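Side-chain contact in FERM, ARHGEF and pleckstrin domain-containing protein 2 (Mus musculus, PDB 6D2K), which activates RAC1 as a guanine nucleotide exchange factor and takes part in semaphorin responses, actin remodelling and integrin regulation: residues Q31-L34 with T35-K39. Numbering follows the deposited sequence.
Sequences QVLL and TQVWK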
ATOM      1  N   GLN A  31     -17.934   0.950  -6.216  1.00 26.83           N
ATOM      2  CA  GLN A  31     -17.555   0.195  -7.411  1.00 22.97           C
ATOM      3  C   GLN A  31     -17.690   1.004  -8.702  1.00 25.53           C
ATOM      4  O   GLN A  31     -16.886   0.855  -9.621  1.00 28.68           O
ATOM      5  CB  GLN A  31     -18.382  -1.087  -7.514  1.00 25.68           C
ATOM      6  CG  GLN A  31     -17.886  -2.035  -8.588  1.00 29.06           C
ATOM      7  CD  GLN A  31     -16.426  -2.407  -8.396  1.00 30.00           C
ATOM      8  OE1 GLN A  31     -16.065  -3.045  -7.405  1.00 35.85           O
ATOM      9  NE2 GLN A  31     -15.580  -2.015  -9.345  1.00 31.44           N
ATOM     10  N   VAL A  32     -18.707   1.855  -8.782  1.00 24.41           N
ATOM     11  CA  VAL A  32     -18.898   2.690  -9.967  1.00 23.97           C
ATOM     12  C   VAL A  32     -17.666   3.556 -10.274  1.00 25.85           C
ATOM     13  O   VAL A  32     -17.238   3.671 -11.430  1.00 25.30           O
ATOM     14  CB  VAL A  32     -20.165   3.569  -9.832  1.00 26.66           C
ATOM     15  CG1 VAL A  32     -20.375   4.397 -11.082  1.00 31.05           C
ATOM     16  CG2 VAL A  32     -21.377   2.687  -9.550  1.00 27.90           C
ATOM     17  N   LEU A  33     -17.084   4.147  -9.233  1.00 20.67           N
ATOM     18  CA  LEU A  33     -15.894   4.970  -9.383  1.00 20.21           C
ATOM     19  C   LEU A  33     -14.681   4.094  -9.666  1.00 21.78           C
ATOM     20  O   LEU A  33     -13.866   4.422 -10.525  1.00 21.96           O
ATOM     21  CB  LEU A  33     -15.649   5.809  -8.125  1.00 20.07           C
ATOM     22  CG  LEU A  33     -14.347   6.620  -8.128  1.00 17.97           C
ATOM     23  CD1 LEU A  33     -14.253   7.577  -9.323  1.00 21.42           C
ATOM     24  CD2 LEU A  33     -14.188   7.377  -6.802  1.00 18.42           C
ATOM     25  N   LEU A  34     -14.568   2.996  -8.928  1.00 20.60           N
ATOM     26  CA  LEU A  34     -13.462   2.060  -9.111  1.00 20.69           C
ATOM     27  C   LEU A  34     -13.397   1.618 -10.576  1.00 23.50           C
ATOM     28  O   LEU A  34     -12.351   1.706 -11.212  1.00 21.49           O
ATOM     29  CB  LEU A  34     -13.613   0.858  -8.176  1.00 19.58           C
ATOM     30  CG  LEU A  34     -13.500   1.120  -6.665  1.00 18.94           C
ATOM     31  CD1 LEU A  34     -14.028  -0.041  -5.849  1.00 25.68           C
ATOM     32  CD2 LEU A  34     -12.059   1.440  -6.265  1.00 20.23           C
ATOM     33  N   THR A  35     -14.531   1.185 -11.115  1.00 23.67           N
ATOM     34  CA  THR A  35     -14.596   0.752 -12.513  1.00 24.81           C
ATOM     35  C   THR A  35     -14.284   1.857 -13.536  1.00 27.70           C
ATOM     36  O   THR A  35     -13.635   1.595 -14.551  1.00 23.79           O
ATOM     37  CB  THR A  35     -15.952   0.083 -12.824  1.00 23.26           C
ATOM     38  OG1 THR A  35     -16.069  -1.133 -12.069  1.00 26.67           O
ATOM     39  CG2 THR A  35     -16.062  -0.236 -14.309  1.00 26.26           C
ATOM     40  N   GLN A  36     -14.728   3.087 -13.284  1.00 25.70           N
ATOM     41  CA  GLN A  36     -14.355   4.186 -14.166  1.00 24.60           C
ATOM     42  C   GLN A  36     -12.840   4.370 -14.156  1.00 29.29           C
ATOM     43  O   GLN A  36     -12.232   4.637 -15.191  1.00 27.36           O
ATOM     44  CB  GLN A  36     -15.071   5.496 -13.793  1.00 28.70           C
ATOM     45  CG  GLN A  36     -16.574   5.477 -14.069  1.00 29.17           C
ATOM     46  CD  GLN A  36     -17.226   6.855 -13.969  1.00 37.45           C
ATOM     47  OE1 GLN A  36     -16.546   7.874 -13.837  1.00 37.33           O
ATOM     48  NE2 GLN A  36     -18.553   6.886 -14.038  1.00 36.90           N
ATOM     49  N   VAL A  37     -12.227   4.205 -12.987  1.00 22.81           N
ATOM     50  CA  VAL A  37     -10.783   4.361 -12.891  1.00 21.78           C
ATOM     51  C   VAL A  37     -10.067   3.231 -13.613  1.00 20.78           C
ATOM     52  O   VAL A  37      -9.104   3.480 -14.335  1.00 25.26           O
ATOM     53  CB  VAL A  37     -10.291   4.438 -11.438  1.00 21.71           C
ATOM     54  CG1 VAL A  37      -8.768   4.459 -11.416  1.00 22.74           C
ATOM     55  CG2 VAL A  37     -10.858   5.680 -10.762  1.00 19.34           C
ATOM     56  N   TRP A  38     -10.536   2.001 -13.421  1.00 22.77           N
ATOM     57  CA  TRP A  38      -9.916   0.852 -14.083  1.00 25.26           C
ATOM     58  C   TRP A  38     -10.011   0.991 -15.604  1.00 28.09           C
ATOM     59  O   TRP A  38      -9.125   0.552 -16.332  1.00 24.62           O
ATOM     60  CB  TRP A  38     -10.563  -0.470 -13.660  1.00 22.70           C
ATOM     61  CG  TRP A  38     -10.619  -0.763 -12.164  1.00 20.27           C
ATOM     62  CD1 TRP A  38     -11.457  -1.634 -11.544  1.00 23.36           C
ATOM     63  CD2 TRP A  38      -9.817  -0.172 -11.126  1.00 22.56           C
ATOM     64  NE1 TRP A  38     -11.232  -1.635 -10.192  1.00 23.26           N
ATOM     65  CE2 TRP A  38     -10.231  -0.745  -9.909  1.00 19.90           C
ATOM     66  CE3 TRP A  38      -8.793   0.780 -11.110  1.00 22.77           C
ATOM     67  CZ2 TRP A  38      -9.656  -0.396  -8.679  1.00 18.15           C
ATOM     68  CZ3 TRP A  38      -8.222   1.128  -9.883  1.00 20.28           C
ATOM     69  CH2 TRP A  38      -8.655   0.536  -8.693  1.00 18.52           C
ATOM     70  N   LYS A  39     -11.093   1.602 -16.077  1.00 28.92           N
ATOM     71  CA  LYS A  39     -11.287   1.830 -17.507  1.00 28.36           C
ATOM     72  C   LYS A  39     -10.369   2.917 -18.031  1.00 28.71           C
ATOM     73  O   LYS A  39      -9.749   2.766 -19.084  1.00 33.95           O
ATOM     74  CB  LYS A  39     -12.733   2.224 -17.798  1.00 32.73           C
ATOM     75  CG  LYS A  39     -13.711   1.075 -17.830  1.00 34.43           C
ATOM     76  CD  LYS A  39     -14.880   1.388 -18.770  1.00 42.19           C
ATOM     77  CE  LYS A  39     -14.985   2.883 -19.088  1.00 43.88           C
ATOM     78  NZ  LYS A  39     -14.024   3.330 -20.148  1.00 50.61           N
TER
HETATM   79  O   HOH W   1     -12.906  -3.527  -8.655  1.00 34.56           O
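Gln31 with Thr35 and Leu34 with Trp38 form an intrahelical side-chain contact between residues four apart, in helix 30-41 of the N-terminal lobe, where a water completes the network. The amide of Gln31 gives one hydrogen bond directly, NE2 to Thr35 OG1 at 2.9 Å, with the hydroxyl oxygen 13° out of the amide plane. The bend at chi2 (56°) brings the Gln31 amide toward Thr35, one turn on. The same NE2 also donates to a water at 3.1 Å, and this water accepts a second bond from Trp38 NE1 (3.0 Å), lying at the edge of the indole in its plane; two residues seven apart are thus bridged. Helix 30-41 is the helix that packs across the mixed sheet of the ubiquitin-like N-terminal lobe of the FERM domain: Leu33, Leu34 and Val37 all touch Leu51 of strand 49-54, and Leu33 CD1 meets Val37 CG2 at 4.1 Å. Leu34 and Trp38 run side by side, CD2 of the leucine 3.9 Å from CZ2 of the indole. Leu34 O sits 3.1 Å above the ring plane, over one face and offset toward the rim, while accepting the hydrogen bond from Trp38 N (2.9 Å). A leucine in place of Trp38 has no side-chain N-H to give, so the water bridge to Gln31 would probably be lost and Leu34 CD2 left without its aromatic neighbour. Leu43, Cys46 and Phe49 also touch the Trp38 side chain.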